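Glyoxalase/Bleomycin resistance protein (Bacillus cereus ATCC 14579, PDB 1XQA) is of unknown function but binds magnesium and belongs to the glyoxalase/bleomycin resistance/dioxygenase superfamily, so it may be a metal-dependent enzyme of the glyoxalase type. Local coordinates at residues V15-F20 / G105-E110; E19-Y24 / F46-M51. All coordinates share one frame; numbering follows the deposited sequence.

Interaction 1 of 2, residues V15-F20 / G105-E110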
loop_
_atom_site.group_PDB
_atom_site.type_symbol
_atom_site.label_atom_id
_atom_site.label_comp_id
_atom_site.label_asym_id
_atom_site.label_seq_id
_atom_site.Cartn_x
_atom_site.Cartn_y
_atom_site.Cartn_z
ATOM N N VAL A 15 -1.624 12.144 6.176
ATOM C CA VAL A 15 -2.431 10.942 5.955
ATOM C C VAL A 15 -2.473 10.569 4.476
ATOM O O VAL A 15 -2.262 9.417 4.122
ATOM C CB VAL A 15 -3.867 11.126 6.514
ATOM C CG1 VAL A 15 -4.722 9.924 6.189
ATOM C CG2 VAL A 15 -3.812 11.356 8.016
ATOM N N ALA A 16 -2.740 11.556 3.623
ATOM C CA ALA A 16 -2.837 11.340 2.174
ATOM C C ALA A 16 -1.489 10.961 1.550
ATOM O O ALA A 16 -1.438 10.068 0.683
ATOM C CB ALA A 16 -3.393 12.566 1.487
ATOM N N ALA A 17 -0.427 11.655 1.967
ATOM C CA ALA A 17 0.926 11.353 1.490
ATOM C C ALA A 17 1.321 9.946 1.909
ATOM O O ALA A 17 1.827 9.190 1.091
ATOM C CB ALA A 17 1.943 12.366 1.984
ATOM N N ARG A 18 1.052 9.587 3.168
ATOM C CA ARG A 18 1.374 8.231 3.658
ATOM C C ARG A 18 0.716 7.126 2.841
ATOM O O ARG A 18 1.362 6.157 2.429
ATOM C CB ARG A 18 0.963 8.097 5.117
ATOM C CG ARG A 18 1.113 6.694 5.689
ATOM C CD ARG A 18 0.654 6.654 7.112
ATOM N NE ARG A 18 0.533 5.280 7.587
ATOM C CZ ARG A 18 0.054 4.939 8.780
ATOM N NH1 ARG A 18 -0.343 5.877 9.650
ATOM N NH2 ARG A 18 -0.005 3.660 9.119
ATOM N N GLU A 19 -0.586 7.255 2.615
ATOM C CA GLU A 19 -1.317 6.174 1.988
ATOM C C GLU A 19 -0.879 5.994 0.520
ATOM O O GLU A 19 -0.802 4.874 0.028
ATOM C CB GLU A 19 -2.832 6.354 2.186
ATOM C CG GLU A 19 -3.538 7.127 1.119
ATOM C CD GLU A 19 -4.979 7.485 1.493
ATOM O OE1 GLU A 19 -5.497 8.470 0.907
ATOM O OE2 GLU A 19 -5.568 6.806 2.370
ATOM N N PHE A 20 -0.558 7.101 -0.146
ATOM C CA PHE A 20 -0.029 7.080 -1.514
ATOM C C PHE A 20 1.331 6.365 -1.558
ATOM O O PHE A 20 1.567 5.499 -2.410
ATOM C CB PHE A 20 0.127 8.514 -2.034
ATOM C CG PHE A 20 0.567 8.600 -3.468
ATOM C CD1 PHE A 20 -0.352 8.381 -4.497
ATOM C CD2 PHE A 20 1.899 8.925 -3.795
ATOM C CE1 PHE A 20 0.040 8.487 -5.834
ATOM C CE2 PHE A 20 2.300 9.030 -5.139
ATOM C CZ PHE A 20 1.358 8.804 -6.159
ATOM N N GLY A 105 -0.242 15.460 -0.857
ATOM C CA GLY A 105 0.592 16.194 0.092
ATOM C C GLY A 105 1.412 17.313 -0.532
ATOM O O GLY A 105 1.981 18.136 0.187
ATOM N N GLY A 106 1.486 17.359 -1.862
ATOM C CA GLY A 106 2.029 18.541 -2.545
ATOM C C GLY A 106 3.506 18.558 -2.908
ATOM O O GLY A 106 4.157 19.609 -2.812
ATOM N N PHE A 107 4.028 17.411 -3.334
ATOM C CA PHE A 107 5.394 17.309 -3.854
ATOM C C PHE A 107 5.418 16.362 -5.049
ATOM O O PHE A 107 4.504 15.548 -5.225
ATOM C CB PHE A 107 6.362 16.820 -2.765
ATOM C CG PHE A 107 6.077 15.434 -2.292
ATOM C CD1 PHE A 107 6.814 14.354 -2.772
ATOM C CD2 PHE A 107 5.047 15.192 -1.381
ATOM C CE1 PHE A 107 6.538 13.061 -2.345
ATOM C CE2 PHE A 107 4.763 13.909 -0.954
ATOM C CZ PHE A 107 5.517 12.830 -1.442
ATOM N N THR A 108 6.466 16.468 -5.860
ATOM C CA THR A 108 6.597 15.686 -7.085
ATOM C C THR A 108 7.500 14.497 -6.825
ATOM O O THR A 108 8.534 14.632 -6.152
ATOM C CB THR A 108 7.192 16.560 -8.196
ATOM O OG1 THR A 108 6.297 17.658 -8.416
ATOM C CG2 THR A 108 7.393 15.771 -9.503
ATOM N N ILE A 109 7.113 13.342 -7.375
ATOM C CA ILE A 109 7.894 12.138 -7.302
ATOM C C ILE A 109 8.368 11.771 -8.708
ATOM O O ILE A 109 7.636 11.908 -9.688
ATOM C CB ILE A 109 7.051 10.969 -6.714
ATOM C CG1 ILE A 109 6.919 11.134 -5.192
ATOM C CG2 ILE A 109 7.671 9.610 -7.070
ATOM C CD1 ILE A 109 5.945 10.149 -4.529
ATOM N N GLU A 110 9.610 11.336 -8.794
ATOM C CA GLU A 110 10.157 10.804 -10.037
ATOM C C GLU A 110 10.240 9.276 -9.977
ATOM O O GLU A 110 10.653 8.700 -8.966
ATOM C CB GLU A 110 11.559 11.393 -10.216
ATOM C CG GLU A 110 12.346 10.846 -11.367
ATOM C CD GLU A 110 13.829 11.147 -11.221
ATOM O OE1 GLU A 110 14.275 11.377 -10.079
ATOM O OE2 GLU A 110 14.544 11.136 -12.237
#

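Interaction 2 of 2, residues E19-Y24 / F46-M51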
loop_
_atom_site.group_PDB
_atom_site.type_symbol
_atom_site.label_atom_id
_atom_site.label_comp_id
_atom_site.label_asym_id
_atom_site.label_seq_id
_atom_site.Cartn_x
_atom_site.Cartn_y
_atom_site.Cartn_z
ATOM N N GLU A 19 -0.586 7.255 2.615
ATOM C CA GLU A 19 -1.317 6.174 1.988
ATOM C C GLU A 19 -0.879 5.994 0.520
ATOM O O GLU A 19 -0.802 4.874 0.028
ATOM C CB GLU A 19 -2.832 6.354 2.186
ATOM C CG GLU A 19 -3.538 7.127 1.119
ATOM C CD GLU A 19 -4.979 7.485 1.493
ATOM O OE1 GLU A 19 -5.497 8.470 0.907
ATOM O OE2 GLU A 19 -5.568 6.806 2.370
ATOM N N PHE A 20 -0.558 7.101 -0.146
ATOM C CA PHE A 20 -0.029 7.080 -1.514
ATOM C C PHE A 20 1.331 6.365 -1.558
ATOM O O PHE A 20 1.567 5.499 -2.410
ATOM C CB PHE A 20 0.127 8.514 -2.034
ATOM C CG PHE A 20 0.567 8.600 -3.468
ATOM C CD1 PHE A 20 -0.352 8.381 -4.497
ATOM C CD2 PHE A 20 1.899 8.925 -3.795
ATOM C CE1 PHE A 20 0.040 8.487 -5.834
ATOM C CE2 PHE A 20 2.300 9.030 -5.139
ATOM C CZ PHE A 20 1.358 8.804 -6.159
ATOM N N LEU A 21 2.210 6.705 -0.608
ATOM C CA LEU A 21 3.550 6.100 -0.558
ATOM C C LEU A 21 3.490 4.610 -0.229
ATOM O O LEU A 21 4.272 3.808 -0.769
ATOM C CB LEU A 21 4.450 6.861 0.423
ATOM C CG LEU A 21 4.863 8.255 -0.037
ATOM C CD1 LEU A 21 5.389 9.058 1.170
ATOM C CD2 LEU A 21 5.882 8.213 -1.203
ATOM N N GLU A 22 2.546 4.236 0.632
ATOM C CA GLU A 22 2.296 2.819 0.925
ATOM C C GLU A 22 1.792 2.059 -0.282
ATOM O O GLU A 22 2.338 1.017 -0.630
ATOM C CB GLU A 22 1.312 2.665 2.082
ATOM C CG GLU A 22 1.937 3.088 3.393
ATOM C CD GLU A 22 0.937 3.260 4.515
ATOM O OE1 GLU A 22 -0.284 3.283 4.255
ATOM O OE2 GLU A 22 1.388 3.410 5.661
ATOM N N LYS A 23 0.766 2.592 -0.932
ATOM C CA LYS A 23 0.135 1.900 -2.046
ATOM C C LYS A 23 1.051 1.732 -3.255
ATOM O O LYS A 23 1.192 0.620 -3.784
ATOM C CB LYS A 23 -1.137 2.634 -2.466
ATOM C CG LYS A 23 -1.954 1.849 -3.500
ATOM C CD LYS A 23 -3.279 2.488 -3.748
ATOM C CE LYS A 23 -4.029 1.698 -4.799
ATOM N NZ LYS A 23 -5.464 2.123 -4.896
ATOM N N TYR A 24 1.682 2.823 -3.682
ATOM C CA TYR A 24 2.427 2.816 -4.953
ATOM C C TYR A 24 3.932 2.549 -4.823
ATOM O O TYR A 24 4.575 2.071 -5.771
ATOM C CB TYR A 24 2.147 4.107 -5.743
ATOM C CG TYR A 24 0.692 4.204 -6.119
ATOM C CD1 TYR A 24 0.174 3.436 -7.171
ATOM C CD2 TYR A 24 -0.186 5.003 -5.391
ATOM C CE1 TYR A 24 -1.176 3.482 -7.490
ATOM C CE2 TYR A 24 -1.549 5.064 -5.717
ATOM C CZ TYR A 24 -2.026 4.299 -6.770
ATOM O OH TYR A 24 -3.365 4.360 -7.074
ATOM N N PHE A 46 16.265 3.854 4.493
ATOM C CA PHE A 46 16.139 5.308 4.385
ATOM C C PHE A 46 14.913 5.727 5.188
ATOM O O PHE A 46 13.882 5.037 5.152
ATOM C CB PHE A 46 15.975 5.739 2.922
ATOM C CG PHE A 46 16.132 7.231 2.703
ATOM C CD1 PHE A 46 17.368 7.771 2.357
ATOM C CD2 PHE A 46 15.040 8.092 2.828
ATOM C CE1 PHE A 46 17.507 9.149 2.143
ATOM C CE2 PHE A 46 15.178 9.469 2.628
ATOM C CZ PHE A 46 16.410 9.993 2.284
ATOM N N ILE A 47 15.022 6.836 5.919
ATOM C CA ILE A 47 13.916 7.346 6.730
ATOM C C ILE A 47 13.316 8.591 6.099
ATOM O O ILE A 47 13.963 9.632 6.043
ATOM C CB ILE A 47 14.373 7.726 8.171
ATOM C CG1 ILE A 47 15.136 6.575 8.838
ATOM C CG2 ILE A 47 13.180 8.231 9.034
ATOM C CD1 ILE A 47 14.312 5.395 9.124
ATOM N N LEU A 48 12.068 8.489 5.664
ATOM C CA LEU A 48 11.342 9.640 5.136
ATOM C C LEU A 48 10.263 10.036 6.115
ATOM O O LEU A 48 9.274 9.315 6.264
ATOM C CB LEU A 48 10.704 9.278 3.786
ATOM C CG LEU A 48 9.745 10.324 3.189
ATOM C CD1 LEU A 48 10.515 11.535 2.757
ATOM C CD2 LEU A 48 8.970 9.732 2.009
ATOM N N THR A 49 10.443 11.151 6.825
ATOM C CA THR A 49 9.393 11.597 7.712
ATOM C C THR A 49 8.499 12.616 7.011
ATOM O O THR A 49 8.966 13.488 6.276
ATOM C CB THR A 49 9.955 12.159 9.035
ATOM O OG1 THR A 49 10.983 13.111 8.739
ATOM C CG2 THR A 49 10.582 11.066 9.845
ATOM N N LEU A 50 7.198 12.468 7.207
ATOM C CA LEU A 50 6.230 13.364 6.608
ATOM C C LEU A 50 5.724 14.237 7.720
ATOM O O LEU A 50 5.323 13.726 8.756
ATOM C CB LEU A 50 5.077 12.560 6.002
ATOM C CG LEU A 50 5.371 11.481 4.955
ATOM C CD1 LEU A 50 4.130 10.606 4.787
ATOM C CD2 LEU A 50 5.789 12.097 3.609
HETATM N N MSE A 51 5.741 15.553 7.522
HETATM C CA MSE A 51 5.389 16.475 8.581
HETATM C C MSE A 51 4.387 17.490 8.048
HETATM O O MSE A 51 4.640 18.145 7.040
HETATM C CB MSE A 51 6.644 17.169 9.122
HETATM C CG MSE A 51 6.367 18.170 10.206
HETATM SE SE MSE A 51 7.998 18.804 11.088
HETATM C CE MSE A 51 8.737 17.132 11.668
#

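Interaction 1 of 2, residues V15-F20 / G105-E110
Ala17, Phe20 and Gly105 bury the most surface where helix 14-25 meets the turn and strand of residues 105-110. The nearest CA atoms are those of Ala17 and Gly105, 5.0 Å apart. Small residues suit both places: the methyl CB of Ala17 rests 4.5 Å from CA of Gly105. Gly105 also has a positive phi of 96°, a conformation glycine adopts readily, which suits it to the turn before the strand. The same methyl meets the edge of the Phe107 ring, with Ala17 CB 4.4 Å from Phe107 CE2.

Three residues on, Phe20 sends its ring toward the strand, CG anti to the backbone N (chi1 -176°). Its edge atom CE2 touches CD1 of Ile109 at 3.9 Å, the methyl lying near the ring plane, and the two side chains run past each other in opposite directions. No hydrogen bond crosses the contact, which suits these buried apolar groups. Around it, Phe20 also packs on Phe86, on Pro104 and on Ala103 of strand 97-103, and Ile109 on Leu21 and Phe25 of the helix, while strand 107-112 runs between strands 64-67 and 97-103.

Interaction 2 of 2, residues E19-Y24 / F46-M51
Helix 14-25 packs on the mixed sheet of strands 6-11, 47-52, 37-41 and 28-33, in a protein of the vicinal oxygen chelate (glyoxalase) superfamily; here it meets strand 47-52. One leucine of the helix faces two of the strand. Leu21 CD1 touches CD2 of Leu48 at 3.7 Å. The same methyl lies 3.9 Å from CD2 of Leu50; Leu50 CD1 is only slightly farther from Leu21 CD1, at 4.1 Å.

The two strand leucines are two positions apart, so both point toward the helix, but their first torsions differ: Leu48 holds CG anti to the backbone N (chi1 172°), whereas Leu50 holds it anti to the carbonyl carbon (chi1 -56°). Leu48 presents CD2 and crosses Leu21 at about a right angle, while Leu50 meets it tip to tip with both methyls. Backbones stay well apart, with CA of Leu21 10.3 Å from CA of Leu48, and two leucines reaching from facing backbones span that gap. Leu27 packs against both Leu21 and Leu48. With three buried aliphatic side chains and no hydrogen bond between the segments, the contact rests on dispersion and the hydrophobic effect.

Interactions 1 and 2 start from the same helix, 14-25, and their centres are 7 Å apart. Their segments overlap at Glu19 and Phe20, of which Phe20 makes its contact in interaction 1. The helix packs against strands of both sheets: interaction 1 joins it to strand 107-112, and interaction 2 to strand 47-52. They touch directly, Ile109 CD1 lying 3.8 Å from Leu21 CD2 and Ala17 CB 4.0 Å from Leu50 CD1, so the apolar packing is continuous from one sheet to the other. Glu110, next to Ile109, binds the magnesium ion with His63; the side chain of Ile109 is about 10 Å from the ion and about 6 Å from that of His63, whereas the side chain of Leu21 is about 11 Å from that of either ligand.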